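PDB 3V3T: cell division GTPase FtsZ, diverged from Clostridium botulinum C, which belongs to the tubulin/FtsZ family, related to TubZ, and joins a Rossmann-like GTPase domain to a tubulin-type C-terminal domain. Local coordinates for residues F94-A99 against F123-V128; V8-G13 against L33-S38; I159-L164 against K210-I215. The protein carries 1 engineered substitution. All coordinates share one frame; numbering follows the deposited sequence.

Contact 1 of 3, residues F94-A99 against F123-V128; sequences FVATMA and FGFVGV
In the beta-alpha-beta unit of strand 91-97, helix 101-117 and strand 122-129, Phe94 to Thr97 pair in parallel with Phe125 to Val128. The axes of the two strand segments approach to 4.7 Å at 16°. Five backbone bonds form the ladder, from Phe94 N to Gly124 O at one end to Met98 N and Val128 O, 3.1 Å apart, at the other. Val128 O also accepts from a water at 2.6 Å, which in turn takes the Ala99 N-H, so the turn leaving the strand is tied to the same carbonyl. The Phe94, Ala96 and Phe125 side chains share one sheet face. Phe125 has CG anti to its backbone N (chi1 173°), and its ring edge faces the 94-99 segment: Ala96 CB lies 4.2 Å from CE1, and Met98 CG approaches CZ. Met98 SD is also at the edge, 5.4 Å from the ring centroid, a Met-aromatic contact; it passes 3.9 Å from the CA of Gly127, which has no side chain there. Phe94 and Phe123 lie side by side, CE2 to CD1 at 3.8 Å. On the opposite face, Val95 and Val126 lie side by side, CG1 of the first 3.8 Å from CB of the second. Helix 101-117 covers Phe94 and Phe123, helix 136-152 covers Phe125 and Met98, and strands 7-11 and 160-165 flank the pair.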
ATOM      1  N   PHE A  94      -7.040   2.933  -1.935  1.00 23.60           N
ATOM      2  CA  PHE A  94      -7.281   2.113  -3.102  1.00 20.58           C
ATOM      3  C   PHE A  94      -6.145   1.103  -3.171  1.00 25.37           C
ATOM      4  O   PHE A  94      -5.010   1.384  -2.773  1.00 23.22           O
ATOM      5  CB  PHE A  94      -7.299   2.978  -4.366  1.00 20.28           C
ATOM      6  CG  PHE A  94      -8.440   3.933  -4.418  1.00 23.68           C
ATOM      7  CD1 PHE A  94      -9.632   3.568  -5.026  1.00 28.37           C
ATOM      8  CD2 PHE A  94      -8.338   5.191  -3.837  1.00 28.70           C
ATOM      9  CE1 PHE A  94     -10.707   4.446  -5.056  1.00 34.82           C
ATOM     10  CE2 PHE A  94      -9.395   6.075  -3.877  1.00 28.69           C
ATOM     11  CZ  PHE A  94     -10.590   5.695  -4.484  1.00 29.94           C
ATOM     12  N   VAL A  95      -6.454  -0.072  -3.686  1.00 22.00           N
ATOM     13  CA  VAL A  95      -5.489  -1.151  -3.739  1.00 23.74           C
ATOM     14  C   VAL A  95      -5.571  -1.822  -5.094  1.00 23.71           C
ATOM     15  O   VAL A  95      -6.653  -2.222  -5.528  1.00 28.80           O
ATOM     16  CB  VAL A  95      -5.799  -2.185  -2.660  1.00 26.47           C
ATOM     17  CG1 VAL A  95      -4.700  -3.212  -2.604  1.00 24.78           C
ATOM     18  CG2 VAL A  95      -5.962  -1.499  -1.292  1.00 23.29           C
ATOM     19  N   ALA A  96      -4.443  -1.935  -5.783  1.00 24.17           N
ATOM     20  CA  ALA A  96      -4.467  -2.566  -7.095  1.00 24.25           C
ATOM     21  C   ALA A  96      -3.181  -3.301  -7.433  1.00 21.62           C
ATOM     22  O   ALA A  96      -2.083  -2.866  -7.072  1.00 27.16           O
ATOM     23  CB  ALA A  96      -4.752  -1.516  -8.167  1.00 25.60           C
ATOM     24  N   THR A  97      -3.330  -4.398  -8.158  1.00 25.76           N
ATOM     25  CA  THR A  97      -2.216  -5.033  -8.840  1.00 28.48           C
ATOM     26  C   THR A  97      -2.003  -4.228 -10.116  1.00 32.23           C
ATOM     27  O   THR A  97      -2.877  -4.169 -10.981  1.00 38.04           O
ATOM     28  CB  THR A  97      -2.536  -6.513  -9.163  1.00 31.57           C
ATOM     29  OG1 THR A  97      -2.624  -7.237  -7.933  1.00 36.14           O
ATOM     30  CG2 THR A  97      -1.438  -7.136  -9.991  1.00 35.35           C
ATOM     31  N   MET A  98      -0.839  -3.598 -10.219  1.00 23.73           N
ATOM     32  CA  MET A  98      -0.603  -2.613 -11.260  1.00 25.35           C
ATOM     33  C   MET A  98      -0.504  -3.216 -12.642  1.00 30.88           C
ATOM     34  O   MET A  98      -0.662  -2.510 -13.639  1.00 37.82           O
ATOM     35  CB  MET A  98       0.623  -1.777 -10.916  1.00 24.40           C
ATOM     36  CG  MET A  98       0.426  -1.033  -9.606  1.00 29.42           C
ATOM     37  SD  MET A  98       1.884  -0.184  -8.973  1.00 26.81           S
ATOM     38  CE  MET A  98       2.163   1.080 -10.209  1.00 26.61           C
ATOM     39  N   ALA A  99      -0.255  -4.521 -12.705  1.00 26.09           N
ATOM     40  CA  ALA A  99      -0.217  -5.208 -13.986  1.00 32.74           C
ATOM     41  C   ALA A  99      -1.620  -5.601 -14.468  1.00 34.48           C
ATOM     42  O   ALA A  99      -1.791  -6.012 -15.621  1.00 40.73           O
ATOM     43  CB  ALA A  99       0.677  -6.422 -13.910  1.00 31.35           C
ATOM     44  N   PHE A 123      -6.238  10.209   1.139  1.00 26.87           N
ATOM     45  CA  PHE A 123      -6.230   9.101   0.190  1.00 24.53           C
ATOM     46  C   PHE A 123      -4.889   8.417   0.118  1.00 29.14           C
ATOM     47  O   PHE A 123      -3.838   9.059   0.170  1.00 26.94           O
ATOM     48  CB  PHE A 123      -6.672   9.543  -1.208  1.00 30.88           C
ATOM     49  CG  PHE A 123      -8.108   9.954  -1.271  1.00 36.68           C
ATOM     50  CD1 PHE A 123      -9.097   9.020  -1.499  1.00 36.31           C
ATOM     51  CD2 PHE A 123      -8.472  11.266  -1.064  1.00 35.26           C
ATOM     52  CE1 PHE A 123     -10.421   9.395  -1.537  1.00 34.75           C
ATOM     53  CE2 PHE A 123      -9.794  11.643  -1.102  1.00 33.67           C
ATOM     54  CZ  PHE A 123     -10.769  10.701  -1.341  1.00 35.62           C
ATOM     55  N   GLY A 124      -4.940   7.097  -0.007  1.00 27.88           N
ATOM     56  CA  GLY A 124      -3.738   6.315  -0.164  1.00 20.73           C
ATOM     57  C   GLY A 124      -3.899   5.290  -1.265  1.00 23.19           C
ATOM     58  O   GLY A 124      -4.996   5.038  -1.773  1.00 24.23           O
ATOM     59  N   PHE A 125      -2.777   4.693  -1.627  1.00 20.83           N
ATOM     60  CA  PHE A 125      -2.722   3.752  -2.723  1.00 20.33           C
ATOM     61  C   PHE A 125      -1.754   2.640  -2.364  1.00 24.25           C
ATOM     62  O   PHE A 125      -0.589   2.903  -2.036  1.00 21.74           O
ATOM     63  CB  PHE A 125      -2.225   4.449  -3.984  1.00 20.14           C
ATOM     64  CG  PHE A 125      -1.987   3.504  -5.144  1.00 25.72           C
ATOM     65  CD1 PHE A 125      -3.038   2.776  -5.685  1.00 24.28           C
ATOM     66  CD2 PHE A 125      -0.723   3.364  -5.699  1.00 23.26           C
ATOM     67  CE1 PHE A 125      -2.839   1.908  -6.742  1.00 24.44           C
ATOM     68  CE2 PHE A 125      -0.506   2.506  -6.762  1.00 24.62           C
ATOM     69  CZ  PHE A 125      -1.562   1.771  -7.289  1.00 25.07           C
ATOM     70  N   VAL A 126      -2.245   1.403  -2.396  1.00 25.44           N
ATOM     71  CA  VAL A 126      -1.376   0.243  -2.298  1.00 21.73           C
ATOM     72  C   VAL A 126      -1.271  -0.344  -3.697  1.00 23.50           C
ATOM     73  O   VAL A 126      -2.250  -0.841  -4.233  1.00 23.99           O
ATOM     74  CB  VAL A 126      -1.961  -0.811  -1.361  1.00 27.37           C
ATOM     75  CG1 VAL A 126      -1.028  -2.023  -1.258  1.00 26.02           C
ATOM     76  CG2 VAL A 126      -2.219  -0.211   0.004  1.00 18.35           C
ATOM     77  N   GLY A 127      -0.090  -0.270  -4.302  1.00 26.30           N
ATOM     78  CA  GLY A 127       0.124  -0.896  -5.595  1.00 21.67           C
ATOM     79  C   GLY A 127       1.180  -2.002  -5.579  1.00 27.38           C
ATOM     80  O   GLY A 127       2.227  -1.880  -4.926  1.00 20.60           O
ATOM     81  N   VAL A 128       0.911  -3.077  -6.315  1.00 20.31           N
ATOM     82  CA  VAL A 128       1.872  -4.151  -6.469  1.00 25.39           C
ATOM     83  C   VAL A 128       2.531  -4.115  -7.844  1.00 26.40           C
ATOM     84  O   VAL A 128       1.854  -4.197  -8.864  1.00 25.68           O
ATOM     85  CB  VAL A 128       1.213  -5.534  -6.267  1.00 30.22           C
ATOM     86  CG1 VAL A 128       2.286  -6.626  -6.245  1.00 21.64           C
ATOM     87  CG2 VAL A 128       0.412  -5.563  -4.966  1.00 28.07           C
TER
HETATM   88  O   HOH W   1       1.503  -6.000 -10.689  1.00 39.48           O

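Contact 2 of 3, residues V8-G13 against L33-S38; sequences VFAPIG and LFINTS
Pro11 packs on Phe34, its CG 3.4 Å from CD1 of the ring, as the two side chains cross obliquely. Pro11 has no N-H to offer, and its CD instead sits 3.3 Å from Leu33 O. Beside this gap in the ladder three backbone bonds join the parallel segments: Leu33 N to Phe9 O, Ile35 N to Pro11 O, and Gly13 N to Ile35 O at 3.0 Å. On the side away from the proline ring, Ile12 and Ile35 run side by side, CG1 of the first 4.0 Å from CB of the second, while Ile35 CD1 reaches Ala10 CB at the same distance, 4.0 Å. With CG anti to the backbone N (chi1 -150°), the Asn36 amide turns toward Gly13, ND2 3.4 Å from the glycine C; ND2 also makes a weak hydrogen bond to Asp41. The amide oxygen OD1 accepts from Ser38 N at 3.0 Å, from above the carbonyl plane, and so closes an Asx turn. Ser38 OG caps Asp41 N at the start of helix 39-43, and Gly13 is the N-cap of helix 14-26, so each strand runs through a short link into a helix. The two faces have different covers: Val20 of helix 14-26 touches Pro11 and Phe34, and on the opposite face Ile78 and Ile82 of helix 75-85 cover Ile35, Ala10 and Leu33. Backbone bonds and apolar carbons thus join the strands, while the polar groups of Asn36 and Ser38 shape the turn into the next helix.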
ATOM      1  N   VAL A   8     -11.292   2.889   5.047  1.00 30.49           N
ATOM      2  CA  VAL A   8     -12.016   2.059   4.086  1.00 30.59           C
ATOM      3  C   VAL A   8     -11.100   1.751   2.929  1.00 32.20           C
ATOM      4  O   VAL A   8     -10.472   2.652   2.373  1.00 32.16           O
ATOM      5  CB  VAL A   8     -13.294   2.731   3.547  1.00 31.65           C
ATOM      6  CG1 VAL A   8     -12.986   4.117   3.011  1.00 38.26           C
ATOM      7  CG2 VAL A   8     -13.919   1.869   2.458  1.00 29.41           C
ATOM      8  N   PHE A   9     -11.006   0.471   2.585  1.00 32.15           N
ATOM      9  CA  PHE A   9     -10.235   0.038   1.430  1.00 27.20           C
ATOM     10  C   PHE A   9     -11.126  -0.058   0.200  1.00 32.77           C
ATOM     11  O   PHE A   9     -12.271  -0.529   0.265  1.00 31.71           O
ATOM     12  CB  PHE A   9      -9.590  -1.329   1.687  1.00 28.07           C
ATOM     13  CG  PHE A   9      -8.444  -1.285   2.657  1.00 27.89           C
ATOM     14  CD1 PHE A   9      -7.179  -0.907   2.236  1.00 25.98           C
ATOM     15  CD2 PHE A   9      -8.629  -1.617   3.981  1.00 34.92           C
ATOM     16  CE1 PHE A   9      -6.128  -0.850   3.114  1.00 23.90           C
ATOM     17  CE2 PHE A   9      -7.571  -1.574   4.869  1.00 36.67           C
ATOM     18  CZ  PHE A   9      -6.321  -1.189   4.433  1.00 29.30           C
ATOM     19  N   ALA A  10     -10.588   0.376  -0.926  1.00 28.29           N
ATOM     20  CA  ALA A  10     -11.258   0.180  -2.191  1.00 32.17           C
ATOM     21  C   ALA A  10     -10.346  -0.601  -3.118  1.00 25.78           C
ATOM     22  O   ALA A  10      -9.690  -0.026  -3.988  1.00 30.95           O
ATOM     23  CB  ALA A  10     -11.632   1.512  -2.803  1.00 34.41           C
ATOM     24  N   PRO A  11     -10.281  -1.923  -2.921  1.00 26.29           N
ATOM     25  CA  PRO A  11      -9.540  -2.760  -3.869  1.00 25.39           C
ATOM     26  C   PRO A  11     -10.258  -2.736  -5.210  1.00 31.61           C
ATOM     27  O   PRO A  11     -11.494  -2.727  -5.255  1.00 32.53           O
ATOM     28  CB  PRO A  11      -9.605  -4.150  -3.244  1.00 21.85           C
ATOM     29  CG  PRO A  11     -10.829  -4.115  -2.387  1.00 24.66           C
ATOM     30  CD  PRO A  11     -10.978  -2.710  -1.891  1.00 26.49           C
ATOM     31  N   ILE A  12      -9.483  -2.697  -6.288  1.00 29.40           N
ATOM     32  CA  ILE A  12     -10.033  -2.634  -7.630  1.00 28.71           C
ATOM     33  C   ILE A  12      -9.347  -3.690  -8.477  1.00 32.59           C
ATOM     34  O   ILE A  12      -8.127  -3.642  -8.683  1.00 29.07           O
ATOM     35  CB  ILE A  12      -9.828  -1.231  -8.260  1.00 40.28           C
ATOM     36  CG1 ILE A  12     -10.660  -0.188  -7.500  1.00 31.21           C
ATOM     37  CG2 ILE A  12     -10.176  -1.245  -9.757  1.00 33.73           C
ATOM     38  CD1 ILE A  12     -10.553   1.195  -8.038  1.00 24.03           C
ATOM     39  N   GLY A  13     -10.130  -4.650  -8.961  1.00 34.98           N
ATOM     40  CA  GLY A  13      -9.583  -5.760  -9.723  1.00 32.06           C
ATOM     41  C   GLY A  13      -9.257  -6.973  -8.864  1.00 31.87           C
ATOM     42  O   GLY A  13      -9.412  -6.951  -7.640  1.00 29.84           O
ATOM     43  N   LEU A  33     -14.861  -1.878   0.282  1.00 35.91           N
ATOM     44  CA  LEU A  33     -15.792  -2.013  -0.825  1.00 37.23           C
ATOM     45  C   LEU A  33     -15.006  -2.617  -1.973  1.00 38.72           C
ATOM     46  O   LEU A  33     -14.157  -1.953  -2.574  1.00 38.21           O
ATOM     47  CB  LEU A  33     -16.332  -0.648  -1.246  1.00 35.92           C
ATOM     48  CG  LEU A  33     -17.267  -0.698  -2.461  1.00 46.02           C
ATOM     49  CD1 LEU A  33     -18.574  -1.400  -2.113  1.00 41.38           C
ATOM     50  CD2 LEU A  33     -17.559   0.697  -2.990  1.00 50.59           C
ATOM     51  N   PHE A  34     -15.247  -3.888  -2.267  1.00 39.64           N
ATOM     52  CA  PHE A  34     -14.492  -4.525  -3.341  1.00 35.70           C
ATOM     53  C   PHE A  34     -15.105  -4.173  -4.686  1.00 40.09           C
ATOM     54  O   PHE A  34     -16.300  -4.357  -4.904  1.00 45.67           O
ATOM     55  CB  PHE A  34     -14.456  -6.026  -3.162  1.00 30.43           C
ATOM     56  CG  PHE A  34     -13.746  -6.478  -1.913  1.00 36.71           C
ATOM     57  CD1 PHE A  34     -12.508  -7.100  -1.991  1.00 33.72           C
ATOM     58  CD2 PHE A  34     -14.333  -6.325  -0.674  1.00 31.05           C
ATOM     59  CE1 PHE A  34     -11.873  -7.545  -0.852  1.00 33.20           C
ATOM     60  CE2 PHE A  34     -13.709  -6.766   0.465  1.00 36.18           C
ATOM     61  CZ  PHE A  34     -12.470  -7.374   0.380  1.00 31.61           C
ATOM     62  N   ILE A  35     -14.277  -3.667  -5.585  1.00 35.48           N
ATOM     63  CA  ILE A  35     -14.753  -3.194  -6.870  1.00 33.71           C
ATOM     64  C   ILE A  35     -14.111  -4.021  -7.961  1.00 42.84           C
ATOM     65  O   ILE A  35     -12.900  -4.267  -7.926  1.00 42.43           O
ATOM     66  CB  ILE A  35     -14.371  -1.715  -7.059  1.00 35.06           C
ATOM     67  CG1 ILE A  35     -15.140  -0.844  -6.061  1.00 35.77           C
ATOM     68  CG2 ILE A  35     -14.622  -1.267  -8.485  1.00 30.87           C
ATOM     69  CD1 ILE A  35     -14.342   0.363  -5.547  1.00 39.30           C
ATOM     70  N   ASN A  36     -14.911  -4.457  -8.930  1.00 40.83           N
ATOM     71  CA  ASN A  36     -14.388  -5.323  -9.981  1.00 40.98           C
ATOM     72  C   ASN A  36     -15.300  -5.411 -11.213  1.00 48.08           C
ATOM     73  O   ASN A  36     -16.519  -5.291 -11.108  1.00 48.86           O
ATOM     74  CB  ASN A  36     -14.144  -6.727  -9.408  1.00 42.26           C
ATOM     75  CG  ASN A  36     -13.006  -7.470 -10.103  1.00 44.21           C
ATOM     76  OD1 ASN A  36     -12.736  -7.270 -11.290  1.00 42.74           O
ATOM     77  ND2 ASN A  36     -12.333  -8.337  -9.356  1.00 44.58           N
ATOM     78  N   THR A  37     -14.690  -5.623 -12.375  1.00 52.28           N
ATOM     79  CA  THR A  37     -15.428  -5.957 -13.588  1.00 56.07           C
ATOM     80  C   THR A  37     -15.874  -7.422 -13.575  1.00 55.36           C
ATOM     81  O   THR A  37     -16.855  -7.779 -14.214  1.00 49.31           O
ATOM     82  CB  THR A  37     -14.594  -5.684 -14.856  1.00 54.45           C
ATOM     83  OG1 THR A  37     -13.279  -6.238 -14.697  1.00 50.53           O
ATOM     84  CG2 THR A  37     -14.466  -4.191 -15.094  1.00 55.45           C
ATOM     85  N   SER A  38     -15.160  -8.263 -12.833  1.00 56.14           N
ATOM     86  CA  SER A  38     -15.449  -9.698 -12.812  1.00 57.04           C
ATOM     87  C   SER A  38     -16.342 -10.112 -11.648  1.00 59.90           C
ATOM     88  O   SER A  38     -15.962  -9.953 -10.483  1.00 61.66           O
ATOM     89  CB  SER A  38     -14.146 -10.497 -12.749  1.00 59.99           C
ATOM     90  OG  SER A  38     -14.372 -11.806 -12.250  1.00 59.73           O
TER
HETATM   91  O   HOH W   2     -11.532  -5.994  -5.945  1.00 30.18           O

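Contact 3 of 3, residues I159-L164 against K210-I215; sequences ISIYLL and KKSNVI
Asn213 lays its CB over one face of the Tyr162 ring, 3.9 Å from CE1, and the two side chains cross at a slant; the asparagine was deposited in two conformers, so the position of its amide is less certain. This is the parallel pairing of strands 160-165 and 211-217, by which the sheet of the Rossmann-like GTPase domain continues into the tubulin-type C-terminal domain. The strands are strongly twisted, their axes inclined by 48°, and the ladder is short. Lys211 N donates to Ile159 O at 2.7 Å, and Lys211 O receives Ile161 N at 2.7 Å from above the carbonyl plane. The Asn213 N to Ile161 O bond, 2.9 Å, is nearly linear at 168°. Lys210 bends at chi2 (-59°), which brings CD alongside the Ile159 backbone, 3.9 Å from its N. On the face carrying Ile161 and Ser212, the isoleucine CG2 packs near the serine OG, which is hydrogen-bonded to Gln290. Ser160 OG bonds to His122 NE2, and strand 122-129 pairs with the other edge of strand 160-165. Beyond Asn213 the strands diverge and a water links them: it accepts from Leu163 N at 2.9 Å and donates to Asn213 O at 2.8 Å and to Ser212 OG at 3.1 Å.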
ATOM      1  N   ILE A 159      -1.015  12.034  -1.848  1.00 29.61           N
ATOM      2  CA  ILE A 159      -1.524  10.776  -1.326  1.00 26.74           C
ATOM      3  C   ILE A 159      -0.408  10.029  -0.617  1.00 27.88           C
ATOM      4  O   ILE A 159       0.769  10.347  -0.770  1.00 31.80           O
ATOM      5  CB  ILE A 159      -2.049   9.860  -2.453  1.00 26.88           C
ATOM      6  CG1 ILE A 159      -0.915   9.458  -3.390  1.00 24.87           C
ATOM      7  CG2 ILE A 159      -3.195  10.537  -3.243  1.00 31.05           C
ATOM      8  CD1 ILE A 159      -1.248   8.216  -4.247  1.00 22.09           C
ATOM      9  N   SER A 160      -0.774   9.024   0.159  1.00 19.85           N
ATOM     10  CA  SER A 160       0.244   8.167   0.735  1.00 29.27           C
ATOM     11  C   SER A 160       0.314   6.909  -0.135  1.00 28.53           C
ATOM     12  O   SER A 160      -0.681   6.484  -0.711  1.00 27.08           O
ATOM     13  CB  SER A 160      -0.067   7.878   2.197  1.00 24.80           C
ATOM     14  OG  SER A 160      -1.205   7.070   2.300  1.00 40.27           O
ATOM     15  N   ILE A 161       1.505   6.357  -0.303  1.00 30.86           N
ATOM     16  CA  ILE A 161       1.707   5.281  -1.267  1.00 22.02           C
ATOM     17  C   ILE A 161       2.372   4.096  -0.560  1.00 32.01           C
ATOM     18  O   ILE A 161       3.374   4.276   0.124  1.00 30.91           O
ATOM     19  CB  ILE A 161       2.629   5.745  -2.434  1.00 27.34           C
ATOM     20  CG1 ILE A 161       1.931   6.788  -3.303  1.00 26.96           C
ATOM     21  CG2 ILE A 161       3.070   4.559  -3.294  1.00 13.69           C
ATOM     22  CD1 ILE A 161       2.849   7.433  -4.346  1.00 24.17           C
ATOM     23  N   TYR A 162       1.801   2.901  -0.702  1.00 19.88           N
ATOM     24  CA  TYR A 162       2.428   1.694  -0.190  1.00 23.55           C
ATOM     25  C   TYR A 162       2.753   0.870  -1.423  1.00 22.20           C
ATOM     26  O   TYR A 162       1.869   0.259  -2.007  1.00 23.38           O
ATOM     27  CB  TYR A 162       1.481   0.907   0.727  1.00 21.11           C
ATOM     28  CG  TYR A 162       0.951   1.666   1.936  1.00 22.87           C
ATOM     29  CD1 TYR A 162       1.450   1.413   3.209  1.00 20.72           C
ATOM     30  CD2 TYR A 162      -0.065   2.623   1.808  1.00 25.38           C
ATOM     31  CE1 TYR A 162       0.974   2.088   4.315  1.00 26.44           C
ATOM     32  CE2 TYR A 162      -0.550   3.314   2.925  1.00 26.10           C
ATOM     33  CZ  TYR A 162      -0.025   3.031   4.173  1.00 27.48           C
ATOM     34  OH  TYR A 162      -0.469   3.679   5.294  1.00 33.58           O
ATOM     35  N   LEU A 163       4.015   0.890  -1.841  1.00 17.82           N
ATOM     36  CA  LEU A 163       4.401   0.299  -3.112  1.00 19.08           C
ATOM     37  C   LEU A 163       5.057  -1.042  -2.853  1.00 18.81           C
ATOM     38  O   LEU A 163       6.150  -1.102  -2.258  1.00 22.44           O
ATOM     39  CB  LEU A 163       5.383   1.223  -3.854  1.00 14.26           C
ATOM     40  CG  LEU A 163       5.629   0.883  -5.332  1.00 24.37           C
ATOM     41  CD1 LEU A 163       4.284   0.819  -6.056  1.00 22.74           C
ATOM     42  CD2 LEU A 163       6.565   1.902  -6.039  1.00 18.54           C
ATOM     43  N   LEU A 164       4.394  -2.102  -3.306  1.00 21.13           N
ATOM     44  CA  LEU A 164       4.847  -3.483  -3.092  1.00 26.18           C
ATOM     45  C   LEU A 164       5.498  -4.051  -4.347  1.00 27.19           C
ATOM     46  O   LEU A 164       5.172  -3.633  -5.466  1.00 19.93           O
ATOM     47  CB  LEU A 164       3.667  -4.376  -2.670  1.00 22.31           C
ATOM     48  CG  LEU A 164       2.832  -3.903  -1.478  1.00 25.69           C
ATOM     49  CD1 LEU A 164       1.751  -4.913  -1.125  1.00 18.28           C
ATOM     50  CD2 LEU A 164       3.725  -3.660  -0.266  1.00 30.71           C
ATOM     51  N   LYS A 210       1.957  11.955   3.523  1.00 35.49           N
ATOM     52  CA  LYS A 210       1.914  11.740   2.090  1.00 31.79           C
ATOM     53  C   LYS A 210       3.235  11.191   1.572  1.00 27.66           C
ATOM     54  O   LYS A 210       4.238  11.198   2.277  1.00 34.03           O
ATOM     55  CB  LYS A 210       1.577  13.034   1.362  1.00 30.13           C
ATOM     56  CG  LYS A 210       0.384  13.777   1.929  1.00 40.42           C
ATOM     57  CD  LYS A 210      -0.859  12.923   1.908  1.00 45.83           C
ATOM     58  CE  LYS A 210      -2.040  13.750   2.382  1.00 59.59           C
ATOM     59  NZ  LYS A 210      -1.868  15.182   1.977  1.00 62.56           N
ATOM     60  N   LYS A 211       3.210  10.739   0.322  1.00 28.86           N
ATOM     61  CA  LYS A 211       4.335  10.062  -0.299  1.00 21.90           C
ATOM     62  C   LYS A 211       4.411   8.642   0.219  1.00 27.19           C
ATOM     63  O   LYS A 211       3.396   8.044   0.622  1.00 25.27           O
ATOM     64  CB  LYS A 211       5.636  10.827  -0.042  1.00 26.74           C
ATOM     65  CG  LYS A 211       5.663  12.169  -0.786  1.00 36.94           C
ATOM     66  CD  LYS A 211       6.350  13.267   0.016  1.00 56.76           C
ATOM     67  CE  LYS A 211       7.851  13.270  -0.160  1.00 66.06           C
ATOM     68  NZ  LYS A 211       8.492  14.250   0.783  1.00 73.20           N
ATOM     69  N   SER A 212       5.618   8.106   0.249  1.00 27.18           N
ATOM     70  CA  SER A 212       5.770   6.680   0.400  1.00 24.31           C
ATOM     71  C   SER A 212       5.993   6.221   1.822  1.00 20.48           C
ATOM     72  O   SER A 212       6.764   6.795   2.581  1.00 27.52           O
ATOM     73  CB  SER A 212       6.878   6.153  -0.515  1.00 29.47           C
ATOM     74  OG  SER A 212       6.299   5.411  -1.558  1.00 38.54           O
ATOM     75  N   ASN A 213       5.306   5.140   2.138  1.00 20.06           N
ATOM     76  CA  ASN A 213       5.407   4.547   3.443  0.57 25.27           C
ATOM     77  C   ASN A 213       6.023   3.139   3.320  1.00 29.70           C
ATOM     78  O   ASN A 213       5.765   2.407   2.364  1.00 22.39           O
ATOM     79  CB  ASN A 213       4.021   4.559   4.118  0.57 23.15           C
ATOM     80  CG  ASN A 213       3.506   5.992   4.410  0.57 44.98           C
ATOM     81  OD1 ASN A 213       4.075   7.000   3.950  0.57 35.80           O
ATOM     82  ND2 ASN A 213       2.413   6.075   5.173  0.57 46.87           N
ATOM     83  N   VAL A 214       6.893   2.789   4.267  1.00 21.28           N
ATOM     84  CA  VAL A 214       7.475   1.446   4.301  1.00 20.16           C
ATOM     85  C   VAL A 214       7.381   0.904   5.747  1.00 29.39           C
ATOM     86  O   VAL A 214       7.652   1.624   6.708  1.00 29.73           O
ATOM     87  CB  VAL A 214       8.940   1.431   3.783  1.00 34.90           C
ATOM     88  CG1 VAL A 214       9.646   0.133   4.164  1.00 35.81           C
ATOM     89  CG2 VAL A 214       8.962   1.605   2.276  1.00 28.58           C
ATOM     90  N   ILE A 215       6.959  -0.350   5.896  1.00 24.38           N
ATOM     91  CA  ILE A 215       6.822  -0.970   7.212  1.00 27.84           C
ATOM     92  C   ILE A 215       7.850  -2.086   7.318  1.00 30.80           C
ATOM     93  O   ILE A 215       7.915  -2.941   6.437  1.00 32.78           O
ATOM     94  CB  ILE A 215       5.400  -1.577   7.406  1.00 30.61           C
ATOM     95  CG1 ILE A 215       4.321  -0.524   7.148  1.00 25.03           C
ATOM     96  CG2 ILE A 215       5.253  -2.198   8.797  1.00 30.54           C
ATOM     97  CD1 ILE A 215       2.906  -1.069   7.170  1.00 29.60           C
TER
HETATM   98  O   HOH W   3       6.018   2.505  -0.408  1.00 20.91           O

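From the N terminus, contact 2 comes first, closing the loop through helix 14-26 between strands 7-11 and 31-36. Contact 1 follows, closed over helix 101-117, and contact 3 is last, its longer connection including helices 172-187 and 200-208. The three are in series; none nests in or crosses another. In space they line up across one sheet, with contact 1 in the middle: strand 91-97 pairs with strand 7-11 of contact 2, and strand 122-129 pairs with strand 160-165 of contact 3. Contacts 2 and 3 do not touch, their centres about 19 Å apart. Contacts 1 and 2 lie within the GTPase domain, whereas contact 3 joins it to the C-terminal domain.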